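Local coordinates for protein fructose-bisphosphate aldolase (PDB 4TR9) that is a TIM-barrel protein of the class I fructose-bisphosphate aldolase family from Plasmodium falciparum, present as four chains in the assembly, at residues A[63-68]-A[315-320]; A[83-88]-A[111-116]; A[119-124]-A[167-172]; A[274-279]-A[303-308]. All coordinates share one frame; numbering follows the deposited sequence.

Contact 1 (A[63-68]-A[315-320])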
# COMPACT_ATOMS: atom_id res chain seq x y z
N ALA A 63 -8.56 -28.95 -34.69
CA ALA A 63 -9.91 -28.60 -35.11
C ALA A 63 -10.86 -29.76 -34.86
O ALA A 63 -11.97 -29.57 -34.35
CB ALA A 63 -9.93 -28.21 -36.58
N SER A 64 -10.43 -30.97 -35.22
CA SER A 64 -11.25 -32.17 -35.05
C SER A 64 -11.57 -32.44 -33.59
O SER A 64 -12.69 -32.81 -33.25
CB SER A 64 -10.54 -33.38 -35.66
OG SER A 64 -10.29 -33.19 -37.04
N TYR A 65 -10.58 -32.24 -32.72
CA TYR A 65 -10.76 -32.51 -31.30
C TYR A 65 -11.72 -31.53 -30.65
O TYR A 65 -12.62 -31.92 -29.91
CB TYR A 65 -9.42 -32.48 -30.57
CG TYR A 65 -9.57 -32.59 -29.07
CD1 TYR A 65 -10.19 -33.69 -28.49
CD2 TYR A 65 -9.10 -31.58 -28.24
CE1 TYR A 65 -10.34 -33.78 -27.13
CE2 TYR A 65 -9.24 -31.67 -26.86
CZ TYR A 65 -9.86 -32.78 -26.32
OH TYR A 65 -10.01 -32.88 -24.96
N ARG A 66 -11.53 -30.24 -30.92
CA ARG A 66 -12.39 -29.20 -30.37
C ARG A 66 -13.79 -29.29 -30.96
O ARG A 66 -14.76 -28.85 -30.35
CB ARG A 66 -11.79 -27.82 -30.61
CG ARG A 66 -11.15 -27.19 -29.38
CD ARG A 66 -10.00 -28.03 -28.85
NE ARG A 66 -8.76 -27.78 -29.57
CZ ARG A 66 -7.81 -26.94 -29.15
NH1 ARG A 66 -6.71 -26.77 -29.87
NH2 ARG A 66 -7.97 -26.27 -28.02
N ASP A 67 -13.88 -29.86 -32.16
CA ASP A 67 -15.18 -30.09 -32.79
C ASP A 67 -15.92 -31.19 -32.05
O ASP A 67 -17.15 -31.16 -31.92
CB ASP A 67 -15.00 -30.47 -34.27
CG ASP A 67 -16.28 -31.00 -34.89
OD1 ASP A 67 -17.12 -30.18 -35.31
OD2 ASP A 67 -16.44 -32.24 -34.95
N LEU A 68 -15.17 -32.18 -31.57
CA LEU A 68 -15.73 -33.28 -30.80
C LEU A 68 -16.32 -32.78 -29.49
O LEU A 68 -17.38 -33.24 -29.05
CB LEU A 68 -14.66 -34.34 -30.53
CG LEU A 68 -15.03 -35.61 -29.76
CD1 LEU A 68 -14.22 -36.78 -30.27
CD2 LEU A 68 -14.79 -35.43 -28.26
N SER A 315 -10.19 -38.23 -19.87
CA SER A 315 -10.72 -39.52 -20.29
C SER A 315 -11.27 -39.47 -21.71
O SER A 315 -11.35 -40.49 -22.39
CB SER A 315 -11.81 -39.98 -19.32
OG SER A 315 -11.27 -40.25 -18.04
N VAL A 316 -11.66 -38.27 -22.15
CA VAL A 316 -12.19 -38.09 -23.49
C VAL A 316 -11.12 -38.36 -24.54
O VAL A 316 -11.35 -39.08 -25.51
CB VAL A 316 -12.74 -36.66 -23.69
CG1 VAL A 316 -13.20 -36.46 -25.13
CG2 VAL A 316 -13.89 -36.41 -22.73
N LEU A 317 -9.94 -37.79 -24.32
CA LEU A 317 -8.80 -37.98 -25.22
C LEU A 317 -8.39 -39.44 -25.29
O LEU A 317 -8.05 -39.95 -26.36
CB LEU A 317 -7.62 -37.12 -24.76
CG LEU A 317 -7.70 -35.62 -25.07
CD1 LEU A 317 -6.83 -34.83 -24.12
CD2 LEU A 317 -7.29 -35.36 -26.51
N ASN A 318 -8.41 -40.12 -24.15
CA ASN A 318 -8.05 -41.54 -24.09
C ASN A 318 -9.03 -42.41 -24.86
O ASN A 318 -8.64 -43.43 -25.43
CB ASN A 318 -7.97 -42.01 -22.63
CG ASN A 318 -6.84 -41.34 -21.87
OD1 ASN A 318 -5.77 -41.07 -22.42
ND2 ASN A 318 -7.07 -41.07 -20.59
N THR A 319 -10.29 -42.02 -24.86
CA THR A 319 -11.33 -42.76 -25.56
C THR A 319 -11.29 -42.47 -27.06
O THR A 319 -11.43 -43.38 -27.88
CB THR A 319 -12.73 -42.44 -25.01
OG1 THR A 319 -12.76 -42.68 -23.60
CG2 THR A 319 -13.79 -43.29 -25.68
N TRP A 320 -11.10 -41.20 -27.40
CA TRP A 320 -11.09 -40.76 -28.79
C TRP A 320 -9.87 -41.29 -29.54
O TRP A 320 -10.02 -41.95 -30.57
CB TRP A 320 -11.13 -39.23 -28.84
CG TRP A 320 -11.07 -38.67 -30.23
CD1 TRP A 320 -11.85 -39.02 -31.29
CD2 TRP A 320 -10.20 -37.64 -30.70
NE1 TRP A 320 -11.51 -38.28 -32.39
CE2 TRP A 320 -10.50 -37.42 -32.05
CE3 TRP A 320 -9.19 -36.88 -30.10
CZ2 TRP A 320 -9.83 -36.47 -32.82
CZ3 TRP A 320 -8.52 -35.94 -30.86
CH2 TRP A 320 -8.84 -35.74 -32.21

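Contact 2 (A[83-88]-A[111-116])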
# COMPACT_ATOMS: atom_id res chain seq x y z
N ILE A 83 -14.10 -21.84 -22.75
CA ILE A 83 -12.99 -20.95 -23.03
C ILE A 83 -12.18 -21.46 -24.21
O ILE A 83 -11.75 -22.62 -24.22
CB ILE A 83 -12.07 -20.80 -21.80
CG1 ILE A 83 -12.90 -20.61 -20.53
CG2 ILE A 83 -11.11 -19.64 -22.00
CD1 ILE A 83 -12.07 -20.52 -19.27
N LEU A 84 -11.96 -20.60 -25.20
CA LEU A 84 -11.25 -21.00 -26.41
C LEU A 84 -9.87 -20.36 -26.50
O LEU A 84 -9.60 -19.33 -25.88
CB LEU A 84 -12.06 -20.63 -27.65
CG LEU A 84 -13.57 -20.87 -27.65
CD1 LEU A 84 -14.17 -20.53 -29.01
CD2 LEU A 84 -13.88 -22.31 -27.28
N PHE A 85 -9.00 -20.98 -27.29
CA PHE A 85 -7.74 -20.37 -27.67
C PHE A 85 -8.00 -19.47 -28.87
O PHE A 85 -9.03 -19.62 -29.53
CB PHE A 85 -6.68 -21.43 -27.98
CG PHE A 85 -5.29 -20.88 -28.14
CD1 PHE A 85 -4.55 -20.51 -27.02
CD2 PHE A 85 -4.72 -20.75 -29.39
CE1 PHE A 85 -3.27 -20.01 -27.16
CE2 PHE A 85 -3.43 -20.25 -29.53
CZ PHE A 85 -2.71 -19.88 -28.42
N GLU A 86 -7.08 -18.55 -29.16
CA GLU A 86 -7.26 -17.60 -30.25
C GLU A 86 -7.52 -18.30 -31.59
O GLU A 86 -8.38 -17.87 -32.36
CB GLU A 86 -6.03 -16.70 -30.38
CG GLU A 86 -6.12 -15.69 -31.51
CD GLU A 86 -4.88 -14.84 -31.64
OE1 GLU A 86 -4.01 -14.90 -30.74
OE2 GLU A 86 -4.76 -14.11 -32.65
N GLU A 87 -6.78 -19.37 -31.85
CA GLU A 87 -6.93 -20.14 -33.08
C GLU A 87 -8.33 -20.73 -33.23
O GLU A 87 -8.95 -20.62 -34.28
CB GLU A 87 -5.89 -21.26 -33.13
CG GLU A 87 -6.17 -22.33 -34.17
CD GLU A 87 -5.29 -23.55 -34.01
OE1 GLU A 87 -4.18 -23.41 -33.45
OE2 GLU A 87 -5.70 -24.65 -34.43
N THR A 88 -8.81 -21.35 -32.16
CA THR A 88 -10.10 -22.04 -32.17
C THR A 88 -11.26 -21.08 -32.42
O THR A 88 -12.24 -21.44 -33.07
CB THR A 88 -10.34 -22.79 -30.85
OG1 THR A 88 -9.21 -23.63 -30.56
CG2 THR A 88 -11.59 -23.65 -30.93
N GLY A 111 -15.77 -18.25 -24.82
CA GLY A 111 -14.79 -17.54 -24.02
C GLY A 111 -13.44 -17.56 -24.70
O GLY A 111 -13.19 -18.38 -25.58
N ILE A 112 -12.55 -16.65 -24.29
CA ILE A 112 -11.26 -16.53 -24.96
C ILE A 112 -10.11 -16.29 -23.97
O ILE A 112 -10.20 -15.47 -23.06
CB ILE A 112 -11.29 -15.39 -26.00
CG1 ILE A 112 -9.93 -15.24 -26.69
CG2 ILE A 112 -11.73 -14.07 -25.37
CD1 ILE A 112 -9.52 -16.46 -27.49
N LYS A 113 -9.03 -17.04 -24.17
CA LYS A 113 -7.80 -16.84 -23.41
C LYS A 113 -7.02 -15.67 -24.00
O LYS A 113 -6.69 -15.67 -25.18
CB LYS A 113 -6.96 -18.12 -23.44
CG LYS A 113 -5.58 -17.99 -22.83
CD LYS A 113 -4.75 -19.23 -23.12
CE LYS A 113 -3.39 -19.17 -22.46
NZ LYS A 113 -3.51 -19.18 -20.98
N VAL A 114 -6.74 -14.66 -23.17
CA VAL A 114 -6.12 -13.44 -23.67
C VAL A 114 -4.70 -13.21 -23.15
O VAL A 114 -4.05 -12.24 -23.53
CB VAL A 114 -6.97 -12.20 -23.30
CG1 VAL A 114 -8.40 -12.38 -23.78
CG2 VAL A 114 -6.94 -11.96 -21.80
N ASP A 115 -4.23 -14.11 -22.29
CA ASP A 115 -2.89 -13.96 -21.74
C ASP A 115 -1.83 -14.48 -22.71
O ASP A 115 -2.09 -15.39 -23.50
CB ASP A 115 -2.78 -14.68 -20.38
CG ASP A 115 -2.82 -16.18 -20.50
OD1 ASP A 115 -1.76 -16.79 -20.73
OD2 ASP A 115 -3.92 -16.76 -20.35
N LYS A 116 -0.63 -13.90 -22.65
CA LYS A 116 0.45 -14.27 -23.56
C LYS A 116 1.51 -15.14 -22.90
O LYS A 116 2.66 -15.17 -23.35
CB LYS A 116 1.11 -13.01 -24.13
CG LYS A 116 0.21 -12.14 -24.99
CD LYS A 116 0.97 -10.91 -25.49
CE LYS A 116 0.06 -9.99 -26.28
NZ LYS A 116 0.78 -8.76 -26.72
O HOH W 1 -5.77 -17.53 -27.00

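Contact 3 (A[119-124]-A[167-172])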
# COMPACT_ATOMS: atom_id res chain seq x y z
N VAL A 119 6.32 -15.01 -17.66
CA VAL A 119 7.70 -14.54 -17.73
C VAL A 119 8.24 -14.33 -16.31
O VAL A 119 7.55 -13.79 -15.45
CB VAL A 119 7.81 -13.21 -18.53
CG1 VAL A 119 9.18 -12.58 -18.35
CG2 VAL A 119 7.52 -13.45 -20.00
N ASN A 120 9.47 -14.79 -16.08
CA ASN A 120 10.12 -14.63 -14.78
C ASN A 120 10.21 -13.18 -14.33
O ASN A 120 10.48 -12.29 -15.13
CB ASN A 120 11.53 -15.24 -14.81
CG ASN A 120 11.51 -16.75 -14.78
OD1 ASN A 120 10.67 -17.36 -14.12
ND2 ASN A 120 12.45 -17.37 -15.49
N ILE A 121 9.97 -12.95 -13.04
CA ILE A 121 10.15 -11.63 -12.46
C ILE A 121 11.60 -11.46 -12.02
O ILE A 121 12.13 -12.29 -11.28
CB ILE A 121 9.23 -11.40 -11.25
CG1 ILE A 121 7.77 -11.55 -11.64
CG2 ILE A 121 9.48 -10.03 -10.64
CD1 ILE A 121 6.80 -11.36 -10.49
N PRO A 122 12.26 -10.39 -12.49
CA PRO A 122 13.62 -10.07 -12.07
C PRO A 122 13.72 -9.93 -10.55
O PRO A 122 12.74 -9.54 -9.91
CB PRO A 122 13.91 -8.74 -12.77
CG PRO A 122 13.02 -8.75 -13.96
CD PRO A 122 11.76 -9.45 -13.51
N CYS A 123 14.89 -10.25 -10.00
CA CYS A 123 15.14 -10.16 -8.56
C CYS A 123 14.24 -11.09 -7.75
O CYS A 123 13.98 -10.84 -6.58
CB CYS A 123 14.97 -8.71 -8.08
SG CYS A 123 15.98 -7.51 -8.97
N THR A 124 13.77 -12.15 -8.39
CA THR A 124 13.01 -13.19 -7.70
C THR A 124 13.54 -14.56 -8.09
O THR A 124 14.30 -14.69 -9.06
CB THR A 124 11.50 -13.12 -8.02
OG1 THR A 124 11.29 -13.35 -9.42
CG2 THR A 124 10.92 -11.77 -7.63
N THR A 167 6.50 -14.35 -2.51
CA THR A 167 6.96 -13.09 -1.94
C THR A 167 5.97 -11.97 -2.26
O THR A 167 5.11 -12.12 -3.12
CB THR A 167 8.35 -12.70 -2.48
OG1 THR A 167 8.28 -12.48 -3.89
CG2 THR A 167 9.36 -13.81 -2.19
N ASP A 168 6.11 -10.85 -1.56
CA ASP A 168 5.23 -9.70 -1.75
C ASP A 168 5.28 -9.17 -3.17
O ASP A 168 4.26 -8.75 -3.72
CB ASP A 168 5.58 -8.58 -0.77
CG ASP A 168 5.33 -8.97 0.68
OD1 ASP A 168 4.41 -9.78 0.93
OD2 ASP A 168 6.06 -8.47 1.56
N LEU A 169 6.47 -9.18 -3.77
CA LEU A 169 6.64 -8.74 -5.14
C LEU A 169 5.86 -9.65 -6.09
O LEU A 169 5.23 -9.18 -7.04
CB LEU A 169 8.12 -8.71 -5.52
CG LEU A 169 8.46 -8.31 -6.96
CD1 LEU A 169 7.82 -6.98 -7.32
CD2 LEU A 169 9.96 -8.25 -7.16
N SER A 170 5.91 -10.95 -5.82
CA SER A 170 5.19 -11.92 -6.64
C SER A 170 3.68 -11.75 -6.50
O SER A 170 2.95 -11.80 -7.49
CB SER A 170 5.59 -13.34 -6.24
OG SER A 170 4.80 -14.30 -6.92
N ILE A 171 3.23 -11.54 -5.27
CA ILE A 171 1.80 -11.41 -4.99
C ILE A 171 1.22 -10.14 -5.60
O ILE A 171 0.13 -10.16 -6.17
CB ILE A 171 1.54 -11.42 -3.47
CG1 ILE A 171 1.98 -12.75 -2.86
CG2 ILE A 171 0.06 -11.17 -3.17
CD1 ILE A 171 1.78 -12.83 -1.36
N HIS A 172 1.95 -9.04 -5.48
CA HIS A 172 1.43 -7.75 -5.93
C HIS A 172 1.47 -7.62 -7.45
O HIS A 172 0.57 -7.02 -8.04
CB HIS A 172 2.21 -6.60 -5.30
CG HIS A 172 1.52 -5.28 -5.41
ND1 HIS A 172 0.26 -5.05 -4.91
CD2 HIS A 172 1.91 -4.12 -5.99
CE1 HIS A 172 -0.10 -3.81 -5.16
NE2 HIS A 172 0.89 -3.22 -5.82

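Contact 4 (A[274-279]-A[303-308])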
# COMPACT_ATOMS: atom_id res chain seq x y z
N GLY A 274 -20.06 -15.55 -8.70
CA GLY A 274 -19.62 -16.92 -8.54
C GLY A 274 -18.12 -17.13 -8.57
O GLY A 274 -17.35 -16.21 -8.85
N VAL A 275 -17.71 -18.36 -8.26
CA VAL A 275 -16.30 -18.74 -8.27
C VAL A 275 -16.12 -20.05 -9.04
O VAL A 275 -16.74 -21.06 -8.71
CB VAL A 275 -15.75 -18.90 -6.84
CG1 VAL A 275 -14.42 -19.62 -6.85
CG2 VAL A 275 -15.63 -17.54 -6.16
N VAL A 276 -15.27 -20.02 -10.06
CA VAL A 276 -15.05 -21.19 -10.90
C VAL A 276 -13.70 -21.85 -10.61
O VAL A 276 -12.66 -21.36 -11.04
CB VAL A 276 -15.14 -20.83 -12.40
CG1 VAL A 276 -16.59 -20.80 -12.85
CG2 VAL A 276 -14.48 -19.49 -12.67
N PHE A 277 -13.72 -22.95 -9.88
CA PHE A 277 -12.49 -23.63 -9.48
C PHE A 277 -11.77 -24.27 -10.66
O PHE A 277 -12.38 -24.65 -11.66
CB PHE A 277 -12.79 -24.70 -8.43
CG PHE A 277 -13.22 -24.15 -7.10
CD1 PHE A 277 -12.29 -23.58 -6.25
CD2 PHE A 277 -14.54 -24.19 -6.71
CE1 PHE A 277 -12.67 -23.07 -5.02
CE2 PHE A 277 -14.94 -23.68 -5.49
CZ PHE A 277 -14.00 -23.12 -4.65
N LEU A 278 -10.45 -24.39 -10.53
CA LEU A 278 -9.64 -25.08 -11.53
C LEU A 278 -9.24 -26.46 -11.01
O LEU A 278 -8.95 -26.62 -9.83
CB LEU A 278 -8.41 -24.24 -11.89
CG LEU A 278 -7.47 -23.80 -10.76
CD1 LEU A 278 -6.33 -24.79 -10.56
CD2 LEU A 278 -6.93 -22.40 -11.04
N SER A 279 -9.23 -27.44 -11.91
CA SER A 279 -8.92 -28.81 -11.53
C SER A 279 -7.47 -28.97 -11.10
O SER A 279 -7.17 -29.69 -10.15
CB SER A 279 -9.23 -29.77 -12.68
OG SER A 279 -8.49 -29.44 -13.84
N ALA A 303 -21.98 -18.69 -6.29
CA ALA A 303 -22.00 -20.00 -6.91
C ALA A 303 -20.59 -20.58 -6.98
O ALA A 303 -19.71 -20.00 -7.61
CB ALA A 303 -22.62 -19.92 -8.30
N LEU A 304 -20.39 -21.71 -6.32
CA LEU A 304 -19.08 -22.37 -6.33
C LEU A 304 -19.07 -23.54 -7.30
O LEU A 304 -19.28 -24.69 -6.91
CB LEU A 304 -18.71 -22.84 -4.92
CG LEU A 304 -18.63 -21.73 -3.87
CD1 LEU A 304 -18.07 -22.25 -2.56
CD2 LEU A 304 -17.79 -20.57 -4.38
N THR A 305 -18.83 -23.23 -8.57
CA THR A 305 -18.83 -24.25 -9.62
C THR A 305 -17.41 -24.50 -10.13
O THR A 305 -16.44 -24.34 -9.39
CB THR A 305 -19.74 -23.84 -10.79
OG1 THR A 305 -19.56 -24.76 -11.88
CG2 THR A 305 -19.43 -22.43 -11.26
N PHE A 306 -17.29 -24.90 -11.39
CA PHE A 306 -16.02 -25.35 -11.93
C PHE A 306 -15.64 -24.69 -13.25
O PHE A 306 -16.51 -24.30 -14.04
CB PHE A 306 -16.03 -26.87 -12.11
CG PHE A 306 -17.11 -27.36 -13.05
CD1 PHE A 306 -16.84 -27.55 -14.39
CD2 PHE A 306 -18.38 -27.63 -12.58
CE1 PHE A 306 -17.82 -28.00 -15.26
CE2 PHE A 306 -19.37 -28.08 -13.44
CZ PHE A 306 -19.09 -28.27 -14.78
N SER A 307 -14.34 -24.57 -13.49
CA SER A 307 -13.81 -24.19 -14.79
C SER A 307 -12.76 -25.22 -15.20
O SER A 307 -11.59 -24.89 -15.40
CB SER A 307 -13.20 -22.79 -14.75
OG SER A 307 -12.67 -22.42 -16.02
N TYR A 308 -13.20 -26.47 -15.31
CA TYR A 308 -12.29 -27.58 -15.53
C TYR A 308 -11.87 -27.73 -16.99
O TYR A 308 -12.58 -27.33 -17.91
CB TYR A 308 -12.94 -28.89 -15.06
CG TYR A 308 -13.17 -28.98 -13.57
CD1 TYR A 308 -12.45 -28.18 -12.69
CD2 TYR A 308 -14.11 -29.86 -13.05
CE1 TYR A 308 -12.67 -28.26 -11.32
CE2 TYR A 308 -14.32 -29.95 -11.69
CZ TYR A 308 -13.60 -29.15 -10.83
OH TYR A 308 -13.82 -29.24 -9.48

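Contact 1 (A[63-68]-A[315-320])
The carbonyl oxygen of S315 is the best-held polar atom here, gripped twice by T319. The hydroxyl T319 OG1 donates to S315 O at 2.9 Å, from above the carbonyl plane. The backbone T319 N donates to S315 O at 3.1 Å, as in an ordinary helical turn. Both bonds stay inside helix 310-320. No hydrogen bond crosses to residues 63-68, so carbon packing makes the join.

Y65 holds its CG anti to the backbone N (chi1 173°), and its ring reaches L317. L317 CD2 lies over one face, displaced toward the CE1-CZ rim, at 3.8 Å from the centroid of the Y65 ring. This is a CH-pi contact, and the two side chains cross at about a right angle. The phenol tip is tied down on the same helix as L317, since Y65 OH bonds to Q313 NE2.

Both helices belong to the TIM-barrel fold: helix 59-70 precedes strand 79-84, and helix 310-320 follows strand 303-308. Their local axes cross at 117° and approach no closer than 11.8 Å, a gap bridged by large side chains.

W320 is the second large bridge, beside Y65. L68 CD1 sits over its indole, 3.6 Å from the centroid of the W320 five-membered ring. The far rim of the indole meets Y65, with W320 CZ3 at 3.6 Å from Y65 CB. The two aromatic planes are only 26° apart, but the rings are slid and barely overlap. L68 CD2 meets V316 CG1 tip to tip at 3.7 Å. Helix 327-346 packs on V316 through L334.

Contact 2 (A[83-88]-A[111-116])
I83 and G111 form the tight end of this contact. They pair as parallel strands with their CA atoms only 4.0 Å apart, and G111 has no side chain at this close passage. L84 N donates to G111 O at a short 2.6 Å, from well above the carbonyl plane. One step on, K113 N donates to L84 O at 2.9 Å, nearly along the C=O axis. I112 holds CG1 anti to the backbone N, and a bent chi2 (63°) turns its CD1 onto L84 O at 3.3 Å. That tip also packs on the backbone of F85 and E86. These are neighbouring strands of the TIM barrel, 79-84 and 109-113.

Beyond L84 the chains part and the contact loosens. A water fills in for direct pairing: it accepts from E86 N at 2.7 Å and donates to K113 O at 2.8 Å. The same water lies above one face of the F85 ring, toward its rim. K113 CD meets the edge of that ring at F85 CD1, a slack 4.1 Å. E86 is exposed.

The lysine chain runs on and bends at its last torsion. K113 NZ forms a salt bridge to the syn lone pair of D115 OD2 at 2.5 Å. K113 also lines the pocket of 38D and packs on K152. The carboxylate of D115 would favour a charged ammonium on K113.

Contact 3 (A[119-124]-A[167-172])
L169 CD2 is the methyl on which this contact turns. T124 CG2 touches it at 3.7 Å, with the two side chains crossing at about a right angle. I121 CG2 approaches L169 CD2 at 3.9 Å, and these two side chains slide past each other in opposite directions. The other branch of I121 reaches the helix backbone, its CD1 lying 4.2 Å from S170 CA. No hydrogen bond joins the two segments.

Torsions and turns set these methyls in place. L169 carries CG anti to the backbone N (chi1 178°), which extends it toward the loop. I121 and T124 are the two ends of a type II beta turn. C123, at its third position, has a positive phi of 63°, as that turn type requires. The turn thus brings both ends to the same leucine.

On the other segment T167 stands at the N-cap of the helix. S170 N makes a weak capping bond to T167 OG1 at 3.4 Å, and I171 N bonds to T167 O at 2.9 Å. T167 OG1 also bonds to E127 OE1, in the loop after the turn.

Further out lies a second subunit. Its R180 packs on I121 and P122, and its E226 packs on L169. The arrangement is a capped helix start of the TIM barrel, helix 168-187, packed against the loop of the small antiparallel hairpin 118-120/128-130 at a subunit interface.

Contact 4 (A[274-279]-A[303-308])
F277 turns one edge of its ring to the neighbouring strand, where CE2 meets L304 CB at 3.9 Å. Its CG is anti to the carbonyl carbon (chi1 -69°). T305 O lies near the same ring plane, 3.3 Å from F277 CD2. Within its own strand, V275 CG1 rests over the centre of one ring face. V275 and L304 lie side by side and point the same way, with V275 CB at 3.6 Å from L304 CD2. Helices 284-295 and 253-267 cover this apolar side through I294 and L264.

V276 and T305 run side by side on the other face of the sheet. V276 CG1 touches T305 CG2 at 3.6 Å, and V276 CB packs against S307 CB. T305 OG1 is bonded to K34 O and also accepts from F306 N.

Four backbone bonds zip the parallel pair. V275 N donates to A303 O at 2.7 Å and almost straight, at 171°. The return bond from T305 N to V275 O is weak. F277 N then donates to T305 O at 3.1 Å, and S307 N closes the ladder on F277 O at 2.7 Å. Strand 274-277, helix 284-295 and strand 303-308 form a beta-alpha-beta unit of the TIM barrel.

Within its own segment F306 CB lies over one face of the Y308 ring; across the contact Y308 CD1 meets S279 CB at 3.6 Å. The chemistry is thus split: an apolar face seals strands to helices, while S279 OG bonds the backbone of the bound peptide and S307 OG is weakly linked to K237 of the pocket.

Overall arrangement
Contacts 2 and 4 lie in the same parallel sheet of the barrel and touch where I83 CD1 meets S307 OG at 3.8 Å; their centres are about 18 Å apart. Both approach 38D: the K113 side chain of contact 2 is about 4 Å away and the L278 side chain of contact 4 about 6 Å. Contact 1 lies further out, with the Y65 side chain about 12 Å from 38D. It meets contact 2 where R66 CZ packs on T88 OG1 at 3.9 Å, and all the other contacts nest inside its chain loop. Contact 3 is remote, its centre about 25 Å from that of contact 2 and about 37 Å from that of contact 1, at a subunit interface.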